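Local coordinates for protein YgiW (Escherichia coli, PDB 1NNX), which is a periplasmic protein of unknown function that belongs to the bacterial OB-fold (BOF) family, at residues A[23-28]-A[39-44]; A[87-92]-A[100-105]; A[53-58]-A[66-71]; A[43-48]-A[81-86]; A[62-67]-A[95-100]. All coordinates share one frame; numbering follows the deposited sequence.

Contact 1 (A[23-28]-A[39-44])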
# COMPACT_ATOMS: atom_id res chain seq x y z
N GLY A 23 -12.15 -1.69 -8.26
CA GLY A 23 -12.94 -2.63 -7.41
C GLY A 23 -12.15 -3.82 -6.92
O GLY A 23 -12.44 -4.39 -5.86
N SER A 24 -11.12 -4.21 -7.67
CA SER A 24 -10.33 -5.36 -7.25
C SER A 24 -9.32 -5.01 -6.15
O SER A 24 -8.61 -3.99 -6.23
CB SER A 24 -9.53 -5.97 -8.41
OG SER A 24 -10.36 -6.46 -9.45
N VAL A 25 -9.30 -5.87 -5.16
CA VAL A 25 -8.33 -5.80 -4.07
C VAL A 25 -7.32 -6.88 -4.36
O VAL A 25 -7.71 -8.05 -4.51
CB VAL A 25 -8.96 -6.08 -2.70
CG1 VAL A 25 -7.87 -6.12 -1.61
CG2 VAL A 25 -9.97 -4.97 -2.39
N THR A 26 -6.04 -6.55 -4.44
CA THR A 26 -4.97 -7.46 -4.76
C THR A 26 -4.27 -7.92 -3.49
O THR A 26 -4.14 -7.17 -2.53
CB THR A 26 -3.96 -6.73 -5.66
OG1 THR A 26 -4.62 -6.30 -6.88
CG2 THR A 26 -2.68 -7.58 -5.99
N THR A 27 -3.76 -9.14 -3.49
CA THR A 27 -3.06 -9.60 -2.29
C THR A 27 -1.65 -9.00 -2.25
O THR A 27 -1.07 -8.67 -3.30
CB THR A 27 -2.91 -11.17 -2.31
OG1 THR A 27 -2.07 -11.53 -3.39
CG2 THR A 27 -4.30 -11.84 -2.43
N VAL A 28 -1.16 -8.83 -1.02
CA VAL A 28 0.22 -8.31 -0.85
C VAL A 28 1.26 -9.15 -1.59
O VAL A 28 2.08 -8.63 -2.32
CB VAL A 28 0.61 -8.24 0.61
CG1 VAL A 28 2.16 -8.04 0.71
CG2 VAL A 28 -0.12 -7.05 1.26
N TRP A 39 -1.00 0.64 -10.49
CA TRP A 39 -1.98 1.04 -9.47
C TRP A 39 -2.59 -0.19 -8.81
O TRP A 39 -3.04 -1.15 -9.52
CB TRP A 39 -3.08 1.87 -10.12
CG TRP A 39 -4.07 2.36 -9.16
CD1 TRP A 39 -5.29 1.83 -8.90
CD2 TRP A 39 -3.94 3.52 -8.34
NE1 TRP A 39 -5.93 2.59 -7.96
CE2 TRP A 39 -5.13 3.63 -7.59
CE3 TRP A 39 -2.94 4.49 -8.16
CZ2 TRP A 39 -5.36 4.69 -6.68
CZ3 TRP A 39 -3.17 5.56 -7.22
CH2 TRP A 39 -4.38 5.63 -6.51
N VAL A 40 -2.61 -0.22 -7.49
CA VAL A 40 -3.18 -1.35 -6.73
C VAL A 40 -4.01 -0.86 -5.54
O VAL A 40 -3.80 0.25 -5.03
CB VAL A 40 -2.08 -2.14 -5.79
CG1 VAL A 40 -0.93 -1.29 -5.35
CG2 VAL A 40 -2.65 -2.43 -4.29
N THR A 41 -4.89 -1.69 -5.06
CA THR A 41 -5.66 -1.52 -3.88
C THR A 41 -5.38 -2.76 -3.03
O THR A 41 -5.45 -3.90 -3.52
CB THR A 41 -7.19 -1.45 -4.15
OG1 THR A 41 -7.50 -0.37 -5.05
CG2 THR A 41 -7.93 -1.34 -2.85
N LEU A 42 -5.03 -2.60 -1.77
CA LEU A 42 -4.76 -3.69 -0.83
C LEU A 42 -5.56 -3.49 0.44
O LEU A 42 -5.93 -2.33 0.79
CB LEU A 42 -3.24 -3.71 -0.46
CG LEU A 42 -2.31 -3.78 -1.65
CD1 LEU A 42 -0.86 -3.54 -1.09
CD2 LEU A 42 -2.40 -5.04 -2.38
N ARG A 43 -5.83 -4.57 1.16
CA ARG A 43 -6.50 -4.47 2.41
C ARG A 43 -5.74 -5.26 3.45
O ARG A 43 -5.28 -6.38 3.17
CB ARG A 43 -7.96 -4.99 2.32
CG ARG A 43 -8.86 -3.97 1.67
CD ARG A 43 -10.35 -4.49 1.64
NE ARG A 43 -11.27 -3.43 1.24
CZ ARG A 43 -12.49 -3.31 1.75
NH1 ARG A 43 -12.91 -4.17 2.67
NH2 ARG A 43 -13.31 -2.37 1.31
N GLY A 44 -5.56 -4.69 4.63
CA GLY A 44 -4.80 -5.39 5.64
C GLY A 44 -4.58 -4.48 6.80
O GLY A 44 -5.43 -3.67 7.15
O HOH W 1 -5.72 -3.95 -6.90
O HOH W 2 -4.62 -7.04 0.11
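Val25 holds CG1 anti to its backbone N (chi1 175°), while Arg43 sets CG anti to its own carbonyl carbon (chi1 -78°), and Val25 CG1 thereby lies 4.0 Å from Arg43 CG. The two side chains cross at about a right angle, with the second valine methyl beside CD and NE of the extended arginine; the guanidinium itself is engaged by Glu85. That methyl, Val25 CG2, also lies 4.2 Å from Thr41 CG2. One direct backbone bond joins the segments: Thr26 N donates to Thr41 O at 2.9 Å, nearly straight at the hydrogen (167°) and nearly along the C=O axis. The same carbonyl receives a CA-H...O contact from Val25 CA to Thr41 O, at 3.5 Å. Two waters extend the seam. One accepts from Thr41 N at 3.0 Å, donates to Ser24 O and is hydrogen-bonded to Thr26 OG1; the other accepts from Arg43 N at 2.9 Å and is also bound to Thr26 O. At the start of helix 28-31, Val28 CG2 meets Leu42 CD1 at 4.3 Å on the buried side. Since Val40, Leu42 and Gly44 pair with strand 84-93, segment 23-28 serves the backbone groups of Thr41 and Arg43 that face the other way, with a single direct bond and water bridges. The chemistry is therefore that of a hydrated loop laid against a strand, without continuous sheet pairing.

Contact 2 (A[87-92]-A[100-105])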
# COMPACT_ATOMS: atom_id res chain seq x y z
N GLN A 87 -4.64 2.51 -1.34
CA GLN A 87 -4.58 2.60 -2.78
C GLN A 87 -3.33 3.39 -3.12
O GLN A 87 -3.04 4.41 -2.46
CB GLN A 87 -5.82 3.28 -3.39
CG GLN A 87 -7.11 2.55 -3.05
CD GLN A 87 -8.35 3.11 -3.75
OE1 GLN A 87 -9.48 2.85 -3.34
NE2 GLN A 87 -8.14 3.87 -4.81
N GLY A 88 -2.60 2.96 -4.14
CA GLY A 88 -1.40 3.66 -4.55
C GLY A 88 -0.70 2.89 -5.62
O GLY A 88 -1.29 1.97 -6.21
N GLU A 89 0.55 3.23 -5.86
CA GLU A 89 1.33 2.58 -6.92
C GLU A 89 2.40 1.69 -6.44
O GLU A 89 3.10 2.00 -5.47
CB GLU A 89 2.05 3.62 -7.79
CG GLU A 89 1.14 4.66 -8.41
CD GLU A 89 0.91 5.86 -7.55
OE1 GLU A 89 1.51 5.96 -6.46
OE2 GLU A 89 0.12 6.71 -7.99
N VAL A 90 2.54 0.55 -7.12
CA VAL A 90 3.65 -0.35 -6.83
C VAL A 90 4.90 0.41 -7.32
O VAL A 90 4.92 0.90 -8.45
CB VAL A 90 3.49 -1.71 -7.63
CG1 VAL A 90 4.84 -2.53 -7.57
CG2 VAL A 90 2.43 -2.54 -6.98
N ASP A 91 5.91 0.57 -6.46
CA ASP A 91 7.18 1.25 -6.78
C ASP A 91 8.21 0.15 -6.63
O ASP A 91 8.58 -0.24 -5.52
CB ASP A 91 7.46 2.32 -5.70
CG ASP A 91 8.48 3.34 -6.13
OD1 ASP A 91 9.01 3.20 -7.25
OD2 ASP A 91 8.74 4.29 -5.35
N LYS A 92 8.72 -0.31 -7.76
CA LYS A 92 9.64 -1.44 -7.74
C LYS A 92 10.90 -1.04 -8.41
O LYS A 92 10.89 -0.54 -9.52
CB LYS A 92 9.03 -2.61 -8.51
CG LYS A 92 9.80 -3.92 -8.39
CD LYS A 92 9.30 -4.92 -9.43
CE LYS A 92 8.45 -6.01 -8.81
NZ LYS A 92 7.94 -6.98 -9.87
N ASP A 100 3.49 3.21 -2.92
CA ASP A 100 3.46 4.69 -2.60
C ASP A 100 1.99 4.95 -2.41
O ASP A 100 1.24 4.94 -3.38
CB ASP A 100 4.08 5.31 -3.87
CG ASP A 100 5.59 4.96 -4.03
OD1 ASP A 100 6.28 4.71 -3.02
OD2 ASP A 100 6.05 4.99 -5.19
N VAL A 101 1.59 5.19 -1.17
CA VAL A 101 0.17 5.31 -0.87
C VAL A 101 -0.47 6.65 -1.17
O VAL A 101 0.00 7.70 -0.66
CB VAL A 101 -0.05 4.90 0.62
CG1 VAL A 101 -1.52 5.06 0.97
CG2 VAL A 101 0.48 3.44 0.87
N LYS A 102 -1.55 6.63 -1.95
CA LYS A 102 -2.29 7.89 -2.21
C LYS A 102 -3.45 8.08 -1.27
O LYS A 102 -3.89 9.20 -1.02
CB LYS A 102 -2.87 7.89 -3.63
CG LYS A 102 -1.86 8.11 -4.71
CD LYS A 102 -1.35 9.61 -4.66
CE LYS A 102 -0.55 9.98 -5.89
NZ LYS A 102 0.04 11.39 -5.73
N GLN A 103 -3.98 6.99 -0.72
CA GLN A 103 -5.14 7.04 0.12
C GLN A 103 -5.18 5.87 1.09
O GLN A 103 -4.88 4.73 0.73
CB GLN A 103 -6.50 7.22 -0.57
CG GLN A 103 -7.77 7.15 0.36
CD GLN A 103 -9.01 7.76 -0.20
OE1 GLN A 103 -9.08 8.14 -1.35
NE2 GLN A 103 -10.03 7.86 0.64
N ILE A 104 -5.54 6.15 2.33
CA ILE A 104 -5.70 5.13 3.32
C ILE A 104 -7.02 5.40 4.01
O ILE A 104 -7.32 6.56 4.42
CB ILE A 104 -4.50 5.09 4.32
CG1 ILE A 104 -4.74 3.96 5.32
CG2 ILE A 104 -4.30 6.51 5.02
CD1 ILE A 104 -3.51 3.60 6.10
N ARG A 105 -7.84 4.37 4.13
CA ARG A 105 -9.10 4.48 4.87
C ARG A 105 -9.37 3.25 5.74
O ARG A 105 -8.95 2.14 5.43
CB ARG A 105 -10.29 4.72 3.93
CG ARG A 105 -10.51 3.73 2.84
CD ARG A 105 -11.70 4.22 1.97
NE ARG A 105 -12.91 4.25 2.79
CZ ARG A 105 -13.83 3.29 2.81
NH1 ARG A 105 -13.70 2.23 2.02
NH2 ARG A 105 -14.83 3.34 3.67
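A classic beta bulge, in which Lys102 and Gln103 both face Gln87, interrupts the antiparallel hairpin of strands 84-93 and 96-106. Its signature is one shared acceptor: Gln87 O takes Lys102 N at 2.7 Å and Gln103 N at 3.3 Å, both donors in the carbonyl plane. Gln87 N returns a bond to Gln103 O. Beyond the bulge Gly88 and Val101 form a non-hydrogen-bonded pair, where Gly88 CA makes a CA-H...O contact of 3.2 Å with Asp100 O. Regular pairing resumes at Glu89, whose O accepts from Asp100 N at 2.8 Å while its N donates to Asp100 O. The Glu89 chain bends at chi2 (88°), which turns CD; Glu89 OE2 beyond it lies 3.9 Å from Lys102 CE. Farther along, Asp100 has two conformers, and the close approach is doubtful in detail: in the one described, the carboxylate planes of Asp91 and Asp100 are 71° apart and Asp91 OD2 lies 2.8 Å from Asp100 OD2.

Contact 3 (A[53-58]-A[66-71])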
# COMPACT_ATOMS: atom_id res chain seq x y z
N ASP A 53 7.85 8.08 7.33
CA ASP A 53 6.90 7.73 6.30
C ASP A 53 6.94 6.27 5.79
O ASP A 53 6.11 5.95 4.98
CB ASP A 53 6.99 8.71 5.12
CG ASP A 53 6.83 10.17 5.55
OD1 ASP A 53 6.20 10.42 6.60
OD2 ASP A 53 7.30 11.06 4.84
N LEU A 54 7.81 5.39 6.29
CA LEU A 54 7.82 3.98 5.80
C LEU A 54 7.25 3.04 6.88
O LEU A 54 7.66 3.02 8.03
CB LEU A 54 9.23 3.57 5.45
CG LEU A 54 9.32 2.41 4.43
CD1 LEU A 54 8.50 2.69 3.14
CD2 LEU A 54 10.80 2.25 4.05
N TYR A 55 6.25 2.27 6.48
CA TYR A 55 5.52 1.36 7.34
C TYR A 55 5.45 -0.03 6.82
O TYR A 55 5.62 -0.22 5.63
CB TYR A 55 4.08 1.87 7.54
CG TYR A 55 3.93 3.28 8.10
CD1 TYR A 55 3.66 3.47 9.47
CD2 TYR A 55 4.09 4.38 7.28
CE1 TYR A 55 3.55 4.78 10.01
CE2 TYR A 55 3.98 5.71 7.80
CZ TYR A 55 3.71 5.88 9.16
OH TYR A 55 3.65 7.17 9.67
N VAL A 56 5.20 -0.98 7.70
CA VAL A 56 5.01 -2.37 7.25
C VAL A 56 3.50 -2.68 7.19
O VAL A 56 2.77 -2.45 8.16
CB VAL A 56 5.65 -3.38 8.21
CG1 VAL A 56 5.47 -4.85 7.69
CG2 VAL A 56 7.22 -3.10 8.25
N PHE A 57 3.06 -3.14 6.03
CA PHE A 57 1.65 -3.48 5.80
C PHE A 57 1.56 -5.01 5.65
O PHE A 57 2.31 -5.60 4.91
CB PHE A 57 1.22 -2.79 4.52
CG PHE A 57 -0.21 -3.05 4.17
CD1 PHE A 57 -1.25 -2.32 4.71
CD2 PHE A 57 -0.49 -4.04 3.24
CE1 PHE A 57 -2.59 -2.56 4.29
CE2 PHE A 57 -1.82 -4.27 2.83
CZ PHE A 57 -2.84 -3.51 3.37
N LYS A 58 0.61 -5.60 6.36
CA LYS A 58 0.44 -7.07 6.34
C LYS A 58 -0.98 -7.48 6.00
O LYS A 58 -1.93 -6.88 6.44
CB LYS A 58 0.84 -7.60 7.71
CG LYS A 58 0.77 -9.10 7.92
CD LYS A 58 1.07 -9.38 9.38
CE LYS A 58 1.15 -10.85 9.72
NZ LYS A 58 1.68 -11.02 11.10
N VAL A 66 5.21 0.18 2.86
CA VAL A 66 4.37 1.19 2.24
C VAL A 66 4.82 2.59 2.68
O VAL A 66 5.23 2.81 3.84
CB VAL A 66 2.87 0.98 2.54
CG1 VAL A 66 2.43 -0.45 2.03
CG2 VAL A 66 2.54 1.08 4.02
N ASP A 67 4.82 3.51 1.74
CA ASP A 67 5.20 4.91 2.04
C ASP A 67 3.93 5.73 2.17
O ASP A 67 3.18 5.85 1.22
CB ASP A 67 6.07 5.45 0.90
CG ASP A 67 6.42 6.97 1.04
OD1 ASP A 67 7.40 7.38 0.37
OD2 ASP A 67 5.74 7.74 1.76
N ILE A 68 3.71 6.27 3.37
CA ILE A 68 2.50 7.07 3.68
C ILE A 68 2.95 8.44 4.20
O ILE A 68 3.50 8.52 5.29
CB ILE A 68 1.67 6.41 4.76
CG1 ILE A 68 1.28 4.97 4.32
CG2 ILE A 68 0.44 7.21 4.97
CD1 ILE A 68 0.62 4.13 5.40
N ASP A 69 2.78 9.44 3.36
CA ASP A 69 3.13 10.83 3.75
C ASP A 69 2.19 11.26 4.84
O ASP A 69 1.04 10.84 4.96
CB ASP A 69 2.95 11.75 2.56
CG ASP A 69 3.43 13.20 2.83
OD1 ASP A 69 4.65 13.46 2.68
OD2 ASP A 69 2.58 14.07 3.19
N HIS A 70 2.69 12.17 5.67
CA HIS A 70 1.92 12.71 6.77
C HIS A 70 0.49 13.20 6.29
O HIS A 70 -0.52 13.04 6.99
CB HIS A 70 2.49 14.05 7.34
CG HIS A 70 1.67 14.69 8.44
ND1 HIS A 70 1.72 14.27 9.75
CD2 HIS A 70 0.79 15.72 8.40
CE1 HIS A 70 0.91 15.01 10.48
NE2 HIS A 70 0.33 15.90 9.68
N LYS A 71 0.38 13.79 5.10
CA LYS A 71 -0.90 14.28 4.65
C LYS A 71 -1.94 13.24 4.31
O LYS A 71 -3.12 13.56 4.15
CB LYS A 71 -0.74 15.21 3.43
CG LYS A 71 -0.24 14.55 2.16
CD LYS A 71 -0.12 15.57 1.02
CE LYS A 71 -0.33 14.93 -0.36
NZ LYS A 71 -0.63 15.98 -1.41
O HOH W 3 5.38 13.15 5.41
O HOH W 4 3.26 9.17 7.91
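Asp53 meets Ile68 through its backbone: Asp53 O accepts from Ile68 N at 2.9 Å and also takes a CA-H...O contact from Asp67 CA. The Asp53 and Asp69 side chains lie side by side, pointing the same way, with carboxylate planes 50° apart and Asp53 OD2 4.2 Å from Asp69 OD1. A water between them donates to Asp53 OD2, donates weakly to Asp69 OD1 and accepts from His70 N, which would temper the repulsion. Asp69 OD2 meanwhile closes an Asx turn with Lys71 N. Leu54 forms a non-hydrogen-bonded pair with Asp67; with chi2 at 54° its CD1 is placed 3.3 Å from Val66 O. Tyr55 and Val66 are the hydrogen-bonded pair, Tyr55 N to Val66 O at 2.9 Å and Val66 N to Tyr55 O at 2.8 Å. The tyrosine ring has Val66 O at its edge, in plane. The Tyr55 and Ile68 side chains cross at about a right angle, with Tyr55 CE2 3.9 Å from Ile68 CB in the conformer described, one of two. A second water is hydrogen-bonded to Tyr55 OH and donates to Ile68 O. Farther on, Phe57 CB rests 3.6 Å from Val66 CG1. The hairpin so formed lies between two other strands of the sheet: Phe57 packs on Leu42 and Ile46 of strand 38-51, Val66 on Ile99 and Val101 of strand 96-106, and Tyr55 stands edge-to-face with Trp73.

Contact 4 (A[43-48]-A[81-86])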
# COMPACT_ATOMS: atom_id res chain seq x y z
N ARG A 43 -5.83 -4.57 1.16
CA ARG A 43 -6.50 -4.47 2.41
C ARG A 43 -5.74 -5.26 3.45
O ARG A 43 -5.28 -6.38 3.17
CB ARG A 43 -7.96 -4.99 2.32
CG ARG A 43 -8.86 -3.97 1.67
CD ARG A 43 -10.35 -4.49 1.64
NE ARG A 43 -11.27 -3.43 1.24
CZ ARG A 43 -12.49 -3.31 1.75
NH1 ARG A 43 -12.91 -4.17 2.67
NH2 ARG A 43 -13.31 -2.37 1.31
N GLY A 44 -5.56 -4.69 4.63
CA GLY A 44 -4.80 -5.39 5.64
C GLY A 44 -4.58 -4.48 6.80
O GLY A 44 -5.43 -3.67 7.15
N ASN A 45 -3.45 -4.67 7.44
CA ASN A 45 -3.13 -3.92 8.64
C ASN A 45 -1.75 -3.30 8.59
O ASN A 45 -0.77 -3.91 8.07
CB ASN A 45 -3.20 -4.88 9.84
CG ASN A 45 -4.62 -5.53 9.98
OD1 ASN A 45 -4.89 -6.52 9.33
ND2 ASN A 45 -5.47 -4.96 10.74
N ILE A 46 -1.66 -2.08 9.11
CA ILE A 46 -0.35 -1.40 9.25
C ILE A 46 0.15 -1.91 10.63
O ILE A 46 -0.50 -1.62 11.66
CB ILE A 46 -0.50 0.12 9.26
CG1 ILE A 46 -0.91 0.63 7.84
CG2 ILE A 46 0.93 0.75 9.40
CD1 ILE A 46 0.06 0.46 6.68
N VAL A 47 1.25 -2.64 10.65
CA VAL A 47 1.73 -3.26 11.89
C VAL A 47 2.98 -2.67 12.51
O VAL A 47 3.25 -3.02 13.65
CB VAL A 47 1.90 -4.79 11.70
CG1 VAL A 47 0.56 -5.39 11.26
CG2 VAL A 47 2.94 -5.13 10.64
N GLU A 48 3.70 -1.79 11.81
CA GLU A 48 4.93 -1.19 12.38
C GLU A 48 5.33 -0.01 11.54
O GLU A 48 5.10 0.04 10.30
CB GLU A 48 6.03 -2.26 12.42
CG GLU A 48 7.35 -1.84 13.01
CD GLU A 48 8.37 -2.97 13.04
OE1 GLU A 48 8.57 -3.67 12.01
OE2 GLU A 48 9.01 -3.13 14.11
N LYS A 81 -4.63 -3.04 14.96
CA LYS A 81 -5.86 -3.87 14.92
C LYS A 81 -6.86 -3.43 13.85
O LYS A 81 -7.79 -4.18 13.54
CB LYS A 81 -6.52 -3.87 16.30
CG LYS A 81 -7.16 -2.57 16.66
CD LYS A 81 -8.01 -2.71 17.94
CE LYS A 81 -8.65 -4.06 18.01
NZ LYS A 81 -9.76 -4.07 18.98
N ASP A 82 -6.73 -2.21 13.32
CA ASP A 82 -7.63 -1.68 12.32
C ASP A 82 -7.40 -2.25 10.95
O ASP A 82 -6.26 -2.34 10.50
CB ASP A 82 -7.46 -0.19 12.24
CG ASP A 82 -7.84 0.50 13.54
OD1 ASP A 82 -7.20 1.51 13.88
OD2 ASP A 82 -8.78 0.02 14.22
N THR A 83 -8.46 -2.73 10.34
CA THR A 83 -8.30 -3.14 8.95
C THR A 83 -8.37 -1.86 8.16
O THR A 83 -9.24 -0.98 8.38
CB THR A 83 -9.43 -4.04 8.48
OG1 THR A 83 -9.46 -5.20 9.30
CG2 THR A 83 -9.23 -4.38 6.98
N VAL A 84 -7.44 -1.72 7.23
CA VAL A 84 -7.43 -0.53 6.36
C VAL A 84 -7.33 -0.89 4.90
O VAL A 84 -6.86 -2.02 4.52
CB VAL A 84 -6.21 0.45 6.63
CG1 VAL A 84 -6.34 1.05 8.04
CG2 VAL A 84 -4.89 -0.27 6.44
N GLU A 85 -7.86 -0.02 4.08
CA GLU A 85 -7.73 -0.19 2.67
C GLU A 85 -6.72 0.89 2.16
O GLU A 85 -6.88 2.09 2.47
CB GLU A 85 -9.00 -0.10 1.81
CG GLU A 85 -8.81 -0.27 0.28
CD GLU A 85 -10.13 -0.14 -0.47
OE1 GLU A 85 -10.85 -1.16 -0.51
OE2 GLU A 85 -10.42 0.98 -0.97
N ILE A 86 -5.71 0.52 1.40
CA ILE A 86 -4.78 1.47 0.82
C ILE A 86 -4.82 1.38 -0.68
O ILE A 86 -5.08 0.31 -1.24
CB ILE A 86 -3.32 1.28 1.30
CG1 ILE A 86 -2.79 -0.15 1.00
CG2 ILE A 86 -3.24 1.61 2.83
CD1 ILE A 86 -1.34 -0.39 1.41
O HOH W 5 -7.85 -6.34 11.39
O HOH W 6 -7.35 -7.27 8.55
O HOH W 7 -3.96 -1.15 10.57
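Gly44 and Val84 form a hydrogen-bonded antiparallel pair, Gly44 N to Val84 O at 3.0 Å and Val84 N to Gly44 O at 2.8 Å; the axes of segments 43-48 and 84-86 are 107° apart, a sharp divergence from this pair toward Asn45, while the other way pairing continues through Leu42 with Ile86. Arg43 and Glu85 form a salt bridge in the conformers described, both residues having a second. NE and NH2 of the arginine both grip one oxygen side-on, Arg43 NE to Glu85 OE1 at 2.9 Å and Arg43 NH2 to Glu85 OE1 at 3.3 Å. That oxygen sits in the guanidinium plane, whereas both nitrogens approach it from the same face of the carboxylate, whose plane is turned 52° away. Chi1 of Glu85 (179°) puts CG anti to the backbone N, and the chain stays extended beyond CG, which carries OE1 out to the arginine. Beyond Val84, where residues 81-83 swing away as a loop, water takes over. Asn45 ND2 donates to one water at 2.8 Å, which donates to Lys81 O; Asn45 OD1 accepts from another, also hydrogen-bonded to Thr83 OG1. A third accepts from Ile46 N and donates to Asp82 O. On the buried side Ile46 CG1 approaches Val84 CG2 at 4.3 Å, and Tyr55 and Phe57 also pack on Ile46. Pairing of the long first strand with both the fourth and the second is the closure typical of the OB-fold.

Contact 5 (A[62-67]-A[95-100]). With SO4 (sulfate ion), chain B.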
# COMPACT_ATOMS: atom_id res chain seq x y z
N GLY A 62 1.16 -11.97 3.09
CA GLY A 62 2.54 -11.50 3.23
C GLY A 62 2.59 -10.07 3.70
O GLY A 62 1.57 -9.47 4.10
N THR A 63 3.80 -9.53 3.74
CA THR A 63 3.99 -8.12 4.18
C THR A 63 4.75 -7.36 3.12
O THR A 63 5.48 -7.94 2.27
CB THR A 63 4.79 -8.00 5.50
OG1 THR A 63 6.13 -8.51 5.31
CG2 THR A 63 4.06 -8.72 6.65
N ILE A 64 4.56 -6.04 3.11
CA ILE A 64 5.23 -5.20 2.14
C ILE A 64 5.39 -3.85 2.79
O ILE A 64 4.54 -3.43 3.64
CB ILE A 64 4.40 -5.08 0.83
CG1 ILE A 64 5.25 -4.39 -0.25
CG2 ILE A 64 3.03 -4.35 1.07
CD1 ILE A 64 4.54 -4.43 -1.65
N ASN A 65 6.43 -3.14 2.39
CA ASN A 65 6.62 -1.80 2.96
C ASN A 65 5.78 -0.80 2.16
O ASN A 65 5.64 -0.93 0.95
CB ASN A 65 8.11 -1.39 2.87
CG ASN A 65 8.99 -2.25 3.74
OD1 ASN A 65 8.53 -2.83 4.75
ND2 ASN A 65 10.29 -2.32 3.38
N VAL A 66 5.21 0.18 2.86
CA VAL A 66 4.37 1.19 2.24
C VAL A 66 4.82 2.59 2.68
O VAL A 66 5.23 2.81 3.84
CB VAL A 66 2.87 0.98 2.54
CG1 VAL A 66 2.43 -0.45 2.03
CG2 VAL A 66 2.54 1.08 4.02
N ASP A 67 4.82 3.51 1.74
CA ASP A 67 5.20 4.91 2.04
C ASP A 67 3.93 5.73 2.17
O ASP A 67 3.18 5.85 1.22
CB ASP A 67 6.07 5.45 0.90
CG ASP A 67 6.42 6.97 1.04
OD1 ASP A 67 7.40 7.38 0.37
OD2 ASP A 67 5.74 7.74 1.76
N ASN A 95 16.27 -3.13 -5.97
CA ASN A 95 16.44 -3.59 -4.64
C ASN A 95 15.24 -3.50 -3.75
O ASN A 95 15.35 -3.78 -2.57
CB ASN A 95 17.55 -2.80 -3.93
CG ASN A 95 17.28 -1.31 -3.90
OD1 ASN A 95 16.34 -0.81 -4.52
ND2 ASN A 95 18.13 -0.59 -3.18
N SER A 96 14.10 -3.14 -4.29
CA SER A 96 13.01 -3.01 -3.33
C SER A 96 11.66 -2.96 -4.01
O SER A 96 11.55 -2.69 -5.20
CB SER A 96 13.19 -1.69 -2.53
OG SER A 96 13.01 -0.54 -3.36
N VAL A 97 10.61 -3.24 -3.23
CA VAL A 97 9.28 -3.05 -3.77
C VAL A 97 8.55 -2.38 -2.61
O VAL A 97 8.83 -2.65 -1.40
CB VAL A 97 8.60 -4.36 -4.24
CG1 VAL A 97 8.37 -5.31 -3.07
CG2 VAL A 97 7.26 -4.03 -4.92
N GLU A 98 7.73 -1.39 -2.91
CA GLU A 98 7.00 -0.72 -1.84
C GLU A 98 5.72 -0.21 -2.55
O GLU A 98 5.58 -0.23 -3.77
CB GLU A 98 7.63 0.64 -1.42
CG GLU A 98 7.53 1.90 -2.44
CD GLU A 98 8.37 3.09 -1.96
OE1 GLU A 98 8.32 4.16 -2.61
OE2 GLU A 98 9.08 2.96 -0.93
N ILE A 99 4.77 0.18 -1.76
CA ILE A 99 3.58 0.83 -2.30
C ILE A 99 3.64 2.32 -1.94
O ILE A 99 3.84 2.65 -0.75
CB ILE A 99 2.26 0.30 -1.68
CG1 ILE A 99 2.17 -1.23 -1.82
CG2 ILE A 99 1.04 0.99 -2.38
CD1 ILE A 99 2.27 -1.64 -3.29
N ASP A 100 3.49 3.21 -2.92
CA ASP A 100 3.46 4.69 -2.60
C ASP A 100 1.99 4.95 -2.41
O ASP A 100 1.24 4.94 -3.38
CB ASP A 100 4.08 5.31 -3.87
CG ASP A 100 5.59 4.96 -4.03
OD1 ASP A 100 6.28 4.71 -3.02
OD2 ASP A 100 6.05 4.99 -5.19
S SO4 B . 6.75 -11.84 3.77
O1 SO4 B . 6.29 -11.47 5.12
O2 SO4 B . 6.78 -13.31 3.72
O3 SO4 B . 5.88 -11.33 2.70
O4 SO4 B . 8.11 -11.24 3.61
O HOH W 8 8.62 -4.23 0.80
O HOH W 9 10.93 -1.91 0.63
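Ile99 ties into segment 62-67 with two backbone bonds: Ile99 N donates to Asn65 O at 3.1 Å and Asp67 N to Ile99 O at 2.8 Å. Both flank Val66, the alternation expected of a parallel pair, although the strand axes are 52° apart. Apolar contacts lie on one face. Val66 and Ile99 run side by side, while Ile64 and Ile99 cross at about a right angle, Ile64 CD1 meeting Ile99 CD1 at 4.0 Å; with CG1 anti to the backbone N (chi1 -170°), Ile64 also touches Val97. As the strands part, water substitutes for direct bonds: one accepts from Asn65 N at 2.9 Å and another from Asn65 ND2, each donating to Val97 O. A sulfate, probably from the crystallisation liquor, binds at the far end of segment 62-67 by hydrogen bonds from Thr63 N to O3 (2.9 Å) and Thr63 OG1 to O1, and is also bonded to Lys32. Parallel pairing of the third and fifth strands is characteristic of the OB-fold.

Contacts 2 to 5 join strands of one sheet, whereas contact 1 lays a loop against strand 38-51. That strand serves contacts 1 and 4, strand 84-93 contacts 2 and 4, strand 62-67 contacts 3 and 5, and strand 96-106 contacts 2 and 5. All five are partly buried. Their inner sides converge on Leu42, Phe57, Val66, Ile86 and Ile99, with Val66 common to contacts 3 and 5. Outer sides differ: carboxylates gather in contacts 2, 3 and 5, a salt bridge marks contact 4, and threonine and valine line contact 1. Contact 5 is parallel; contacts 2, 3 and 4 are antiparallel. Bridging waters complete contacts 1, 3, 4 and 5, while contact 2 is held by direct backbone bonds.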